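Local coordinates for protein probable phenazine-specific methyltransferase (Pseudomonas aeruginosa, PDB 2IP2) that transfers a methyl group from S-adenosyl-L-methionine to phenazine-1-carboxylate, giving 5-methyl-phenazine-1-carboxylate on the pathway to the virulence pigment pyocyanin, at residues 166-179 against 185-198. Residues are numbered along the deposited sequence; the frame is centred on the assembly and turned at random.
Sequences FRGRSFVDVGGGSG and ILQAEPSARGVMLD
The Phe171 ring is sandwiched between Ile185 and Gly194: Ile185 CD1 sits over the centre of one face, and Gly194 CA lies 3.6 Å from the ring centroid on the opposite face. Glycine suits this place, since its bare CA lets the ring lie directly on the backbone; Phe171 CG stands between its own N and carbonyl carbon (chi1 64°), which lays the ring there. Leu186 CD2 and Ala192 CB close in at the edge. Branched Ile185 serves two rings, its CG2 also making a CH-pi contact over one face of Phe166, whose in-plane edge meets Phe171 CB. Beyond, in one Glu189 conformer, Arg167 CG packs on the carboxylate, but NE stays 4.5 Å from Glu189 OE1, beyond a salt bridge, and the guanidinium pairs with Asp165; a water then links Phe166 N to OE1.

Parallel strands 170-174 and 193-198 are laced by backbone bonds such as Asp173 N to Val195 O (2.7 Å). At their C-terminal ends Leu197 O receives Gly176 N at 3.1 Å and, more weakly, Gly175 N. Gly179 has a positive phi (95°) that suits glycine. Gly177 N donates to the anti side of Asp198 OD2 (3.0 Å), 21° out of the carboxylate plane. Asp198 is predicted to bind S-adenosyl-L-methionine, as the acid ending this strand does in class I methyltransferases. In this beta-alpha-beta unit of the Rossmann-like sheet, helix 180-188 covers the sheet face carrying Phe171, Asp173 and Met196, and strands 236-240 and 219-223 flank the pair.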
ATOM      1  N   PHE A 166      20.390   8.684  32.582  1.00 36.68           N
ATOM      2  CA  PHE A 166      21.236   7.551  32.948  1.00 37.30           C
ATOM      3  C   PHE A 166      22.575   7.982  33.543  1.00 38.91           C
ATOM      4  O   PHE A 166      23.398   7.131  33.879  1.00 38.74           O
ATOM      5  CB  PHE A 166      21.468   6.620  31.754  1.00 36.39           C
ATOM      6  CG  PHE A 166      20.253   5.859  31.360  1.00 35.53           C
ATOM      7  CD1 PHE A 166      19.291   6.460  30.547  1.00 33.45           C
ATOM      8  CD2 PHE A 166      20.085   4.529  31.760  1.00 32.46           C
ATOM      9  CE1 PHE A 166      18.139   5.759  30.155  1.00 35.11           C
ATOM     10  CE2 PHE A 166      18.949   3.806  31.370  1.00 32.99           C
ATOM     11  CZ  PHE A 166      17.976   4.415  30.555  1.00 34.07           C
ATOM     12  N   ARG A 167      22.811   9.300  33.647  1.00 41.12           N
ATOM     13  CA  ARG A 167      24.085   9.776  34.209  1.00 43.18           C
ATOM     14  C   ARG A 167      24.222   9.251  35.639  1.00 43.61           C
ATOM     15  O   ARG A 167      23.331   9.433  36.496  1.00 43.76           O
ATOM     16  CB  ARG A 167      24.211  11.312  34.202  1.00 43.56           C
ATOM     17  CG  ARG A 167      24.600  11.928  32.869  1.00 44.87           C
ATOM     18  CD  ARG A 167      24.470  13.459  32.847  1.00 46.88           C
ATOM     19  NE  ARG A 167      23.147  13.848  33.356  1.00 53.94           N
ATOM     20  CZ  ARG A 167      22.844  15.021  33.911  1.00 55.99           C
ATOM     21  NH1 ARG A 167      23.772  15.973  34.038  1.00 56.83           N
ATOM     22  NH2 ARG A 167      21.601  15.233  34.339  1.00 55.87           N
ATOM     23  N   GLY A 168      25.317   8.539  35.858  1.00 44.32           N
ATOM     24  CA  GLY A 168      25.648   8.053  37.188  1.00 44.22           C
ATOM     25  C   GLY A 168      24.920   6.775  37.496  1.00 44.25           C
ATOM     26  O   GLY A 168      25.321   6.076  38.409  1.00 46.00           O
ATOM     27  N   ARG A 169      23.877   6.448  36.727  1.00 42.65           N
ATOM     28  CA  ARG A 169      22.969   5.375  37.121  1.00 41.15           C
ATOM     29  C   ARG A 169      23.281   4.001  36.516  1.00 37.73           C
ATOM     30  O   ARG A 169      24.064   3.878  35.581  1.00 37.49           O
ATOM     31  CB  ARG A 169      21.495   5.784  36.934  1.00 42.19           C
ATOM     32  CG  ARG A 169      21.064   6.984  37.825  1.00 46.44           C
ATOM     33  CD  ARG A 169      19.805   7.650  37.269  1.00 50.99           C
ATOM     34  NE  ARG A 169      19.441   8.916  37.929  1.00 55.81           N
ATOM     35  CZ  ARG A 169      20.039  10.099  37.722  1.00 57.33           C
ATOM     36  NH1 ARG A 169      21.062  10.229  36.876  1.00 56.16           N
ATOM     37  NH2 ARG A 169      19.621  11.169  38.382  1.00 58.07           N
ATOM     38  N   SER A 170      22.676   2.969  37.084  1.00 35.21           N
ATOM     39  CA  SER A 170      22.857   1.608  36.579  1.00 33.58           C
ATOM     40  C   SER A 170      21.528   1.121  35.939  1.00 31.64           C
ATOM     41  O   SER A 170      20.442   1.400  36.435  1.00 30.81           O
ATOM     42  CB  SER A 170      23.305   0.664  37.721  1.00 32.62           C
ATOM     43  OG  SER A 170      22.314   0.490  38.728  1.00 33.48           O
ATOM     44  N   PHE A 171      21.610   0.372  34.858  1.00 29.86           N
ATOM     45  CA  PHE A 171      20.382  -0.194  34.349  1.00 28.29           C
ATOM     46  C   PHE A 171      20.504  -1.690  34.115  1.00 26.60           C
ATOM     47  O   PHE A 171      21.626  -2.211  34.067  1.00 26.84           O
ATOM     48  CB  PHE A 171      19.963   0.534  33.071  1.00 28.33           C
ATOM     49  CG  PHE A 171      20.933   0.377  31.940  1.00 28.27           C
ATOM     50  CD1 PHE A 171      20.830  -0.722  31.069  1.00 30.04           C
ATOM     51  CD2 PHE A 171      21.979   1.297  31.760  1.00 28.72           C
ATOM     52  CE1 PHE A 171      21.691  -0.900  30.031  1.00 32.59           C
ATOM     53  CE2 PHE A 171      22.866   1.154  30.688  1.00 28.68           C
ATOM     54  CZ  PHE A 171      22.733   0.050  29.819  1.00 30.94           C
ATOM     55  N   VAL A 172      19.354  -2.364  33.961  1.00 25.04           N
ATOM     56  CA  VAL A 172      19.304  -3.813  33.632  1.00 25.80           C
ATOM     57  C   VAL A 172      18.374  -3.965  32.442  1.00 28.07           C
ATOM     58  O   VAL A 172      17.196  -3.593  32.518  1.00 28.15           O
ATOM     59  CB  VAL A 172      18.839  -4.699  34.856  1.00 27.18           C
ATOM     60  CG1 VAL A 172      18.707  -6.197  34.498  1.00 27.15           C
ATOM     61  CG2 VAL A 172      19.768  -4.534  36.055  1.00 27.47           C
ATOM     62  N   ASP A 173      18.919  -4.464  31.341  1.00 27.98           N
ATOM     63  CA  ASP A 173      18.191  -4.663  30.105  1.00 30.24           C
ATOM     64  C   ASP A 173      17.660  -6.103  30.151  1.00 32.34           C
ATOM     65  O   ASP A 173      18.392  -7.039  29.850  1.00 32.58           O
ATOM     66  CB  ASP A 173      19.139  -4.403  28.900  1.00 30.96           C
ATOM     67  CG  ASP A 173      18.425  -4.409  27.536  1.00 33.69           C
ATOM     68  OD1 ASP A 173      17.249  -4.816  27.497  1.00 38.62           O
ATOM     69  OD2 ASP A 173      19.074  -4.050  26.482  1.00 36.14           O
ATOM     70  N   VAL A 174      16.400  -6.285  30.578  1.00 32.01           N
ATOM     71  CA  VAL A 174      15.875  -7.636  30.715  1.00 35.52           C
ATOM     72  C   VAL A 174      15.313  -8.144  29.342  1.00 36.55           C
ATOM     73  O   VAL A 174      14.440  -7.522  28.734  1.00 38.52           O
ATOM     74  CB  VAL A 174      14.941  -7.825  32.023  1.00 35.93           C
ATOM     75  CG1 VAL A 174      15.010  -6.641  33.004  1.00 36.99           C
ATOM     76  CG2 VAL A 174      13.551  -8.143  31.706  1.00 37.71           C
ATOM     77  N   GLY A 175      15.826  -9.253  28.840  1.00 37.42           N
ATOM     78  CA  GLY A 175      15.441  -9.750  27.526  1.00 37.67           C
ATOM     79  C   GLY A 175      16.078  -8.948  26.423  1.00 38.85           C
ATOM     80  O   GLY A 175      15.433  -8.601  25.431  1.00 38.68           O
ATOM     81  N   GLY A 176      17.354  -8.638  26.579  1.00 38.27           N
ATOM     82  CA  GLY A 176      17.974  -7.652  25.692  1.00 36.95           C
ATOM     83  C   GLY A 176      18.260  -8.042  24.247  1.00 36.39           C
ATOM     84  O   GLY A 176      18.567  -7.136  23.408  1.00 35.80           O
ATOM     85  N   GLY A 177      18.214  -9.356  23.946  1.00 35.74           N
ATOM     86  CA  GLY A 177      18.390  -9.822  22.552  1.00 34.09           C
ATOM     87  C   GLY A 177      19.788  -9.527  22.005  1.00 33.76           C
ATOM     88  O   GLY A 177      20.781  -9.908  22.628  1.00 32.23           O
ATOM     89  N   SER A 178      19.865  -8.863  20.852  1.00 32.41           N
ATOM     90  CA  SER A 178      21.145  -8.465  20.267  1.00 33.70           C
ATOM     91  C   SER A 178      21.771  -7.281  20.998  1.00 32.91           C
ATOM     92  O   SER A 178      22.921  -6.971  20.779  1.00 34.05           O
ATOM     93  CB  SER A 178      20.983  -8.116  18.767  1.00 32.84           C
ATOM     94  OG  SER A 178      20.222  -6.965  18.609  1.00 34.75           O
ATOM     95  N   GLY A 179      20.995  -6.605  21.839  1.00 32.01           N
ATOM     96  CA  GLY A 179      21.544  -5.541  22.674  1.00 30.00           C
ATOM     97  C   GLY A 179      21.453  -4.116  22.184  1.00 29.78           C
ATOM     98  O   GLY A 179      22.181  -3.249  22.677  1.00 28.97           O
ATOM     99  N   ILE A 185      21.894   3.266  24.857  1.00 29.05           N
ATOM    100  CA  ILE A 185      22.040   3.968  26.132  1.00 30.65           C
ATOM    101  C   ILE A 185      23.512   4.348  26.395  1.00 32.63           C
ATOM    102  O   ILE A 185      23.818   5.514  26.717  1.00 33.65           O
ATOM    103  CB  ILE A 185      21.456   3.188  27.347  1.00 31.19           C
ATOM    104  CG1 ILE A 185      19.932   3.066  27.231  1.00 31.61           C
ATOM    105  CG2 ILE A 185      21.882   3.866  28.670  1.00 29.41           C
ATOM    106  CD1 ILE A 185      19.373   1.798  27.938  1.00 32.26           C
ATOM    107  N   LEU A 186      24.415   3.380  26.248  1.00 34.75           N
ATOM    108  CA  LEU A 186      25.817   3.628  26.535  1.00 36.79           C
ATOM    109  C   LEU A 186      26.483   4.556  25.522  1.00 38.13           C
ATOM    110  O   LEU A 186      27.487   5.215  25.860  1.00 39.34           O
ATOM    111  CB  LEU A 186      26.587   2.327  26.726  1.00 37.80           C
ATOM    112  CG  LEU A 186      26.009   1.391  27.811  1.00 38.64           C
ATOM    113  CD1 LEU A 186      26.384  -0.083  27.551  1.00 44.84           C
ATOM    114  CD2 LEU A 186      26.370   1.800  29.207  1.00 41.67           C
ATOM    115  N   GLN A 187      25.943   4.633  24.303  1.00 38.35           N
ATOM    116  CA  GLN A 187      26.528   5.545  23.343  1.00 39.38           C
ATOM    117  C   GLN A 187      26.090   6.988  23.625  1.00 40.00           C
ATOM    118  O   GLN A 187      26.865   7.913  23.431  1.00 40.64           O
ATOM    119  CB  GLN A 187      26.196   5.104  21.926  0.50 39.67           C
ATOM    120  CG  GLN A 187      26.791   3.732  21.602  0.50 36.95           C
ATOM    121  CD  GLN A 187      26.778   3.433  20.121  0.50 35.56           C
ATOM    122  OE1 GLN A 187      25.840   3.802  19.404  0.50 32.07           O
ATOM    123  NE2 GLN A 187      27.828   2.764  19.653  0.50 32.62           N
ATOM    124  N   ALA A 188      24.874   7.160  24.152  1.00 39.41           N
ATOM    125  CA  ALA A 188      24.340   8.478  24.513  1.00 38.95           C
ATOM    126  C   ALA A 188      24.942   8.995  25.829  1.00 39.28           C
ATOM    127  O   ALA A 188      25.189  10.203  25.988  1.00 39.90           O
ATOM    128  CB  ALA A 188      22.840   8.403  24.638  1.00 38.82           C
ATOM    129  N   GLU A 189      25.181   8.081  26.762  1.00 38.67           N
ATOM    130  CA  GLU A 189      25.600   8.447  28.096  1.00 38.90           C
ATOM    131  C   GLU A 189      26.777   7.565  28.479  1.00 39.64           C
ATOM    132  O   GLU A 189      26.610   6.481  29.010  1.00 39.05           O
ATOM    133  CB  GLU A 189      24.403   8.249  29.057  0.50 38.09           C
ATOM    134  CG  GLU A 189      24.231   9.268  30.188  0.50 36.99           C
ATOM    135  CD  GLU A 189      24.141  10.702  29.693  0.50 36.49           C
ATOM    136  OE1 GLU A 189      23.021  11.274  29.669  0.50 30.42           O
ATOM    137  OE2 GLU A 189      25.213  11.243  29.321  0.50 37.04           O
ATOM    138  N   PRO A 190      28.003   8.050  28.193  1.00 41.59           N
ATOM    139  CA  PRO A 190      29.210   7.240  28.343  1.00 41.60           C
ATOM    140  C   PRO A 190      29.450   6.837  29.806  1.00 41.74           C
ATOM    141  O   PRO A 190      30.124   5.833  30.067  1.00 42.47           O
ATOM    142  CB  PRO A 190      30.312   8.166  27.823  1.00 42.37           C
ATOM    143  CG  PRO A 190      29.740   9.586  28.096  1.00 42.75           C
ATOM    144  CD  PRO A 190      28.305   9.413  27.710  1.00 41.48           C
ATOM    145  N   SER A 191      28.865   7.570  30.745  1.00 41.19           N
ATOM    146  CA  SER A 191      29.018   7.236  32.171  1.00 40.88           C
ATOM    147  C   SER A 191      27.920   6.270  32.745  1.00 40.76           C
ATOM    148  O   SER A 191      27.895   5.961  33.960  1.00 42.35           O
ATOM    149  CB  SER A 191      29.072   8.523  32.979  1.00 41.43           C
ATOM    150  OG  SER A 191      27.831   8.827  33.545  1.00 40.21           O
ATOM    151  N   ALA A 192      27.004   5.818  31.896  1.00 38.99           N
ATOM    152  CA  ALA A 192      25.981   4.861  32.333  1.00 37.96           C
ATOM    153  C   ALA A 192      26.669   3.512  32.507  1.00 37.96           C
ATOM    154  O   ALA A 192      27.660   3.242  31.830  1.00 37.72           O
ATOM    155  CB  ALA A 192      24.884   4.750  31.287  1.00 36.56           C
ATOM    156  N   ARG A 193      26.164   2.676  33.407  1.00 36.92           N
ATOM    157  CA  ARG A 193      26.650   1.301  33.507  1.00 37.11           C
ATOM    158  C   ARG A 193      25.438   0.385  33.495  1.00 36.83           C
ATOM    159  O   ARG A 193      24.394   0.742  34.037  1.00 35.50           O
ATOM    160  CB  ARG A 193      27.434   1.065  34.810  0.50 37.18           C
ATOM    161  CG  ARG A 193      28.678   1.976  35.029  0.50 38.60           C
ATOM    162  CD  ARG A 193      29.799   1.313  35.906  0.50 38.75           C
ATOM    163  NE  ARG A 193      29.301   0.407  36.954  0.50 39.87           N
ATOM    164  CZ  ARG A 193      29.583  -0.899  37.028  0.50 37.69           C
ATOM    165  NH1 ARG A 193      30.379  -1.481  36.132  0.50 35.61           N
ATOM    166  NH2 ARG A 193      29.062  -1.628  38.001  0.50 34.01           N
ATOM    167  N   GLY A 194      25.579  -0.784  32.876  1.00 36.81           N
ATOM    168  CA  GLY A 194      24.435  -1.638  32.660  1.00 35.66           C
ATOM    169  C   GLY A 194      24.745  -3.114  32.599  1.00 34.58           C
ATOM    170  O   GLY A 194      25.877  -3.521  32.329  1.00 32.69           O
ATOM    171  N   VAL A 195      23.699  -3.897  32.824  1.00 32.83           N
ATOM    172  CA  VAL A 195      23.715  -5.338  32.664  1.00 32.32           C
ATOM    173  C   VAL A 195      22.633  -5.734  31.672  1.00 32.97           C
ATOM    174  O   VAL A 195      21.470  -5.265  31.760  1.00 32.57           O
ATOM    175  CB  VAL A 195      23.431  -6.058  34.025  1.00 32.59           C
ATOM    176  CG1 VAL A 195      23.396  -7.556  33.826  1.00 31.42           C
ATOM    177  CG2 VAL A 195      24.546  -5.706  35.062  1.00 32.09           C
ATOM    178  N   MET A 196      23.004  -6.574  30.724  1.00 32.60           N
ATOM    179  CA  MET A 196      22.010  -7.176  29.867  1.00 34.59           C
ATOM    180  C   MET A 196      21.821  -8.638  30.238  1.00 34.37           C
ATOM    181  O   MET A 196      22.766  -9.438  30.244  1.00 33.55           O
ATOM    182  CB  MET A 196      22.446  -7.081  28.405  0.50 34.46           C
ATOM    183  CG  MET A 196      21.574  -7.891  27.426  0.50 35.04           C
ATOM    184  SD  MET A 196      22.239  -7.735  25.774  0.50 36.92           S
ATOM    185  CE  MET A 196      22.425  -5.957  25.732  0.50 36.81           C
ATOM    186  N   LEU A 197      20.572  -8.975  30.516  1.00 35.16           N
ATOM    187  CA  LEU A 197      20.152 -10.338  30.778  1.00 33.98           C
ATOM    188  C   LEU A 197      19.504 -10.931  29.526  1.00 36.24           C
ATOM    189  O   LEU A 197      18.690 -10.299  28.872  1.00 37.56           O
ATOM    190  CB  LEU A 197      19.105 -10.317  31.899  1.00 33.40           C
ATOM    191  CG  LEU A 197      18.501 -11.642  32.366  1.00 28.92           C
ATOM    192  CD1 LEU A 197      19.570 -12.476  33.142  1.00 31.26           C
ATOM    193  CD2 LEU A 197      17.276 -11.348  33.300  1.00 32.54           C
ATOM    194  N   ASP A 198      19.839 -12.164  29.221  1.00 39.30           N
ATOM    195  CA  ASP A 198      19.025 -12.980  28.327  1.00 43.00           C
ATOM    196  C   ASP A 198      19.213 -14.426  28.751  1.00 44.08           C
ATOM    197  O   ASP A 198      19.899 -14.675  29.737  1.00 43.99           O
ATOM    198  CB  ASP A 198      19.390 -12.754  26.842  1.00 43.48           C
ATOM    199  CG  ASP A 198      18.220 -12.987  25.911  1.00 47.58           C
ATOM    200  OD1 ASP A 198      17.432 -13.953  26.148  1.00 49.49           O
ATOM    201  OD2 ASP A 198      18.090 -12.203  24.933  1.00 50.40           O
TER
HETATM  202  O   HOH W   1      20.609   9.842  29.953  1.00 34.83           O